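Local coordinates for N-carbamoylsarcosine amidase related protein (Thermoplasma acidophilum, PDB 3EEF), which probably hydrolyses carbon-nitrogen bonds as an N-carbamoylsarcosine amidase-related, zinc-binding member of the isochorismatase-like family, at residues P44-D56 against R64-I76. Sequence-based numbering, arbitrary orientation.
Sequences PVVYVNDSHYPDD and RHSMKGDDGSEVI. With ZN (zinc ion), chain C.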
loop_
_atom_site.group_PDB
_atom_site.type_symbol
_atom_site.label_atom_id
_atom_site.label_comp_id
_atom_site.label_asym_id
_atom_site.label_seq_id
_atom_site.Cartn_x
_atom_site.Cartn_y
_atom_site.Cartn_z
ATOM N N PRO A 44 -4.298 15.196 -17.517
ATOM C CA PRO A 44 -4.297 15.461 -16.087
ATOM C C PRO A 44 -3.004 16.113 -15.575
ATOM O O PRO A 44 -1.898 15.747 -15.981
ATOM C CB PRO A 44 -4.470 14.070 -15.462
ATOM C CG PRO A 44 -4.836 13.154 -16.568
ATOM C CD PRO A 44 -4.267 13.753 -17.803
ATOM N N VAL A 45 -3.181 17.074 -14.681
ATOM C CA VAL A 45 -2.077 17.738 -13.989
ATOM C C VAL A 45 -2.310 17.561 -12.504
ATOM O O VAL A 45 -3.385 17.893 -12.003
ATOM C CB VAL A 45 -2.047 19.206 -14.312
ATOM C CG1 VAL A 45 -1.079 19.946 -13.349
ATOM C CG2 VAL A 45 -1.666 19.405 -15.800
ATOM N N VAL A 46 -1.316 17.009 -11.811
ATOM C CA VAL A 46 -1.427 16.706 -10.400
ATOM C C VAL A 46 -0.269 17.303 -9.601
ATOM O O VAL A 46 0.878 16.953 -9.814
ATOM C CB VAL A 46 -1.414 15.176 -10.180
ATOM C CG1 VAL A 46 -1.569 14.864 -8.685
ATOM C CG2 VAL A 46 -2.507 14.493 -11.042
ATOM N N TYR A 47 -0.592 18.186 -8.670
ATOM C CA TYR A 47 0.392 18.743 -7.783
ATOM C C TYR A 47 0.448 17.863 -6.556
ATOM O O TYR A 47 -0.581 17.555 -5.970
ATOM C CB TYR A 47 0.019 20.172 -7.366
ATOM C CG TYR A 47 0.011 21.212 -8.485
ATOM C CD1 TYR A 47 1.065 22.113 -8.639
ATOM C CD2 TYR A 47 -1.056 21.307 -9.368
ATOM C CE1 TYR A 47 1.041 23.075 -9.646
ATOM C CE2 TYR A 47 -1.076 22.260 -10.387
ATOM C CZ TYR A 47 -0.033 23.141 -10.519
ATOM O OH TYR A 47 -0.075 24.092 -11.524
ATOM N N VAL A 48 1.664 17.469 -6.174
ATOM C CA VAL A 48 1.893 16.707 -4.967
ATOM C C VAL A 48 2.857 17.525 -4.072
ATOM O O VAL A 48 4.009 17.681 -4.410
ATOM C CB VAL A 48 2.418 15.268 -5.278
ATOM C CG1 VAL A 48 1.364 14.435 -5.925
ATOM C CG2 VAL A 48 3.582 15.305 -6.224
ATOM N N ASN A 49 2.358 18.020 -2.934
ATOM C CA ASN A 49 3.067 18.962 -2.054
ATOM C C ASN A 49 3.205 18.478 -0.637
ATOM O O ASN A 49 2.220 18.079 0.001
ATOM C CB ASN A 49 2.289 20.263 -1.999
ATOM C CG ASN A 49 1.937 20.754 -3.359
ATOM O OD1 ASN A 49 2.813 20.870 -4.214
ATOM N ND2 ASN A 49 0.660 21.010 -3.597
ATOM N N ASP A 50 4.425 18.506 -0.127
ATOM C CA ASP A 50 4.634 18.314 1.300
ATOM C C ASP A 50 3.635 19.133 2.110
ATOM O O ASP A 50 3.389 20.303 1.810
ATOM C CB ASP A 50 6.066 18.666 1.695
ATOM C CG ASP A 50 7.037 17.490 1.507
ATOM O OD1 ASP A 50 6.585 16.370 1.156
ATOM O OD2 ASP A 50 8.246 17.674 1.772
ATOM N N SER A 51 3.007 18.494 3.087
ATOM C CA SER A 51 2.056 19.169 3.978
ATOM C C SER A 51 2.205 18.491 5.341
ATOM O O SER A 51 1.314 17.786 5.801
ATOM C CB SER A 51 0.626 19.042 3.406
ATOM O OG SER A 51 -0.379 19.595 4.245
ATOM N N HIS A 52 3.371 18.708 5.954
ATOM C CA HIS A 52 3.874 17.876 7.049
ATOM C C HIS A 52 3.272 18.193 8.401
ATOM O O HIS A 52 2.900 19.331 8.662
ATOM C CB HIS A 52 5.391 18.009 7.181
ATOM C CG HIS A 52 6.165 17.302 6.106
ATOM N ND1 HIS A 52 6.174 15.927 5.968
ATOM C CD2 HIS A 52 7.012 17.781 5.155
ATOM C CE1 HIS A 52 6.965 15.594 4.958
ATOM N NE2 HIS A 52 7.504 16.699 4.458
ATOM N N TYR A 53 3.137 17.139 9.206
ATOM C CA TYR A 53 2.874 17.220 10.617
ATOM C C TYR A 53 4.226 17.162 11.353
ATOM O O TYR A 53 5.205 16.578 10.859
ATOM C CB TYR A 53 2.055 16.021 11.141
ATOM C CG TYR A 53 0.727 15.722 10.487
ATOM C CD1 TYR A 53 -0.203 16.729 10.221
ATOM C CD2 TYR A 53 0.377 14.403 10.179
ATOM C CE1 TYR A 53 -1.448 16.421 9.621
ATOM C CE2 TYR A 53 -0.840 14.094 9.603
ATOM C CZ TYR A 53 -1.751 15.090 9.326
ATOM O OH TYR A 53 -2.939 14.724 8.742
ATOM N N PRO A 54 4.258 17.694 12.575
ATOM C CA PRO A 54 5.483 17.706 13.367
ATOM C C PRO A 54 6.117 16.334 13.532
ATOM O O PRO A 54 7.332 16.237 13.664
ATOM C CB PRO A 54 5.004 18.230 14.715
ATOM C CG PRO A 54 3.824 19.125 14.359
ATOM C CD PRO A 54 3.162 18.451 13.220
ATOM N N ASP A 55 5.308 15.286 13.515
ATOM C CA ASP A 55 5.813 13.948 13.801
ATOM C C ASP A 55 5.898 13.040 12.555
ATOM O O ASP A 55 6.123 11.829 12.691
ATOM C CB ASP A 55 4.989 13.276 14.934
ATOM C CG ASP A 55 3.480 13.205 14.637
ATOM O OD1 ASP A 55 3.039 13.601 13.529
ATOM O OD2 ASP A 55 2.739 12.745 15.550
ATOM N N ASP A 56 5.771 13.614 11.350
ATOM C CA ASP A 56 6.108 12.851 10.155
ATOM C C ASP A 56 7.541 12.295 10.275
ATOM O O ASP A 56 8.433 12.956 10.793
ATOM C CB ASP A 56 5.936 13.689 8.892
ATOM C CG ASP A 56 4.482 13.891 8.524
ATOM O OD1 ASP A 56 3.612 13.184 9.053
ATOM O OD2 ASP A 56 4.203 14.761 7.707
ATOM N N ARG A 64 11.423 20.947 10.800
ATOM C CA ARG A 64 10.180 21.388 10.202
ATOM C C ARG A 64 10.410 22.047 8.843
ATOM O O ARG A 64 11.332 22.831 8.655
ATOM C CB ARG A 64 9.419 22.335 11.129
ATOM C CG ARG A 64 8.732 21.589 12.249
ATOM C CD ARG A 64 8.547 22.442 13.471
ATOM N NE ARG A 64 7.223 23.043 13.540
ATOM C CZ ARG A 64 6.255 22.706 14.396
ATOM N NH1 ARG A 64 6.411 21.743 15.304
ATOM N NH2 ARG A 64 5.108 23.367 14.346
ATOM N N HIS A 65 9.569 21.686 7.887
ATOM C CA HIS A 65 9.595 22.295 6.550
ATOM C C HIS A 65 8.269 21.955 5.870
ATOM O O HIS A 65 7.699 20.879 6.125
ATOM C CB HIS A 65 10.817 21.792 5.738
ATOM C CG HIS A 65 10.753 20.334 5.374
ATOM N ND1 HIS A 65 11.106 19.323 6.244
ATOM C CD2 HIS A 65 10.322 19.719 4.242
ATOM C CE1 HIS A 65 10.923 18.152 5.654
ATOM N NE2 HIS A 65 10.426 18.361 4.444
ATOM N N SER A 66 7.774 22.873 5.038
ATOM C CA SER A 66 6.562 22.661 4.270
ATOM C C SER A 66 5.492 22.008 5.160
ATOM O O SER A 66 4.974 20.887 4.878
ATOM C CB SER A 66 6.867 21.797 3.025
ATOM O OG SER A 66 5.807 21.859 2.066
HETATM N N MSE A 67 5.185 22.719 6.241
HETATM C CA MSE A 67 4.247 22.255 7.242
HETATM C C MSE A 67 2.808 22.452 6.777
HETATM O O MSE A 67 2.520 23.385 6.019
HETATM C CB MSE A 67 4.489 22.993 8.563
HETATM C CG MSE A 67 5.889 22.797 9.102
HETATM SE SE MSE A 67 6.320 20.890 9.380
HETATM C CE MSE A 67 5.270 20.593 11.020
ATOM N N LYS A 68 1.909 21.561 7.208
ATOM C CA LYS A 68 0.489 21.735 6.907
ATOM C C LYS A 68 0.009 23.040 7.535
ATOM O O LYS A 68 0.321 23.327 8.680
ATOM C CB LYS A 68 -0.355 20.567 7.432
ATOM C CG LYS A 68 -1.874 20.754 7.241
ATOM C CD LYS A 68 -2.646 19.439 7.337
ATOM C CE LYS A 68 -4.172 19.653 7.170
ATOM N NZ LYS A 68 -4.607 19.751 5.737
ATOM N N GLY A 69 -0.732 23.831 6.764
ATOM C CA GLY A 69 -1.314 25.079 7.261
ATOM C C GLY A 69 -0.464 26.328 7.043
ATOM O O GLY A 69 -1.013 27.430 6.893
ATOM N N ASP A 70 0.859 26.164 7.038
ATOM C CA ASP A 70 1.799 27.282 6.902
ATOM C C ASP A 70 2.004 27.555 5.385
ATOM O O ASP A 70 1.872 26.643 4.565
ATOM C CB ASP A 70 3.063 26.968 7.759
ATOM C CG ASP A 70 4.376 27.350 7.097
ATOM O OD1 ASP A 70 5.163 26.424 6.773
ATOM O OD2 ASP A 70 4.648 28.553 6.933
ATOM N N ASP A 71 2.251 28.815 5.016
ATOM C CA ASP A 71 2.304 29.251 3.597
ATOM C C ASP A 71 3.493 28.661 2.828
ATOM O O ASP A 71 3.525 28.723 1.602
ATOM C CB ASP A 71 2.328 30.792 3.492
ATOM N N GLY A 72 4.466 28.127 3.571
ATOM C CA GLY A 72 5.590 27.388 3.031
ATOM C C GLY A 72 5.185 26.173 2.237
ATOM O O GLY A 72 5.903 25.795 1.314
ATOM N N SER A 73 4.051 25.561 2.605
ATOM C CA SER A 73 3.540 24.362 1.933
ATOM C C SER A 73 2.615 24.682 0.755
ATOM O O SER A 73 2.118 23.780 0.096
ATOM C CB SER A 73 2.845 23.420 2.943
ATOM O OG SER A 73 1.688 23.988 3.548
ATOM N N GLU A 74 2.426 25.958 0.463
ATOM C CA GLU A 74 1.539 26.361 -0.610
ATOM C C GLU A 74 2.310 26.420 -1.935
ATOM O O GLU A 74 3.501 26.770 -1.982
ATOM C CB GLU A 74 0.854 27.703 -0.292
ATOM N N VAL A 75 1.613 26.065 -3.011
ATOM C CA VAL A 75 2.167 26.087 -4.369
ATOM C C VAL A 75 2.499 27.528 -4.731
ATOM O O VAL A 75 1.718 28.433 -4.446
ATOM C CB VAL A 75 1.149 25.515 -5.419
ATOM C CG1 VAL A 75 1.568 25.846 -6.861
ATOM C CG2 VAL A 75 0.937 23.994 -5.232
ATOM N N ILE A 76 3.635 27.735 -5.385
ATOM C CA ILE A 76 4.047 29.089 -5.750
ATOM C C ILE A 76 3.034 29.692 -6.725
ATOM O O ILE A 76 2.458 28.972 -7.550
ATOM C CB ILE A 76 5.488 29.136 -6.325
ATOM C CG1 ILE A 76 5.579 28.445 -7.698
ATOM C CG2 ILE A 76 6.466 28.554 -5.316
ATOM C CD1 ILE A 76 6.997 28.473 -8.295
HETATM ZN ZN ZN C . 9.356 16.857 3.257
HETATM O O HOH W 1 0.981 21.561 0.892
#
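Tyr47 and Asn49, two residues apart on strand 45-50, both lean on Val75. The methyl CG2 of Val75 lies 3.9 Å from CD1 of the Tyr47 ring, and the same methyl meets the Asn49 amide through ND2. At Asp50 the strand ends and polar contacts take over. Asp50 O accepts a hydrogen bond from Ser66 OG at 2.9 Å, the hydroxyl standing well above the carbonyl plane, and another from a water that also donates to Ser73 O. With an alanine at Ser66, Asp50 O would probably lose its donor from the facing loop and keep only the water of the bonds described. The Asp50 side chain turns to the zinc ion, Asp50 OD2 binding zinc at 2.0 Å while OD1 forms a salt bridge with Lys90. Ser51 OG, hydrogen-bonded to Glu89, lies 3.3 Å from Lys68 CB.

The fold is the parallel-sheet isochorismatase-like domain, and here a metal site forms where a strand's C-terminal end meets the loop after helix 59-62. His52 NE2 and His65 NE2 each bind the zinc ion at 2.2 Å, with Glu58 as the fourth protein ligand. The edge of the His52 ring is turned toward the face of the His65 ring in an offset edge-to-face pair, planes 62° apart. The His52 backbone pairs with Met67 in an isolated beta bridge: His52 N donates to Ser66 O, and Lys68 N to His52 O at 2.8 Å, both nearly straight. Met67, present as selenomethionine and bent at chi2 and chi3 (-58° and -75°), curls back until Met67 CE rests 3.7 Å from Pro54 CD. At Asp56, OD2 accepts from His52 ND1 in the ring plane and, with zinc on NE2, fixes that ring's rotation; OD2 also accepts from Tyr53 N.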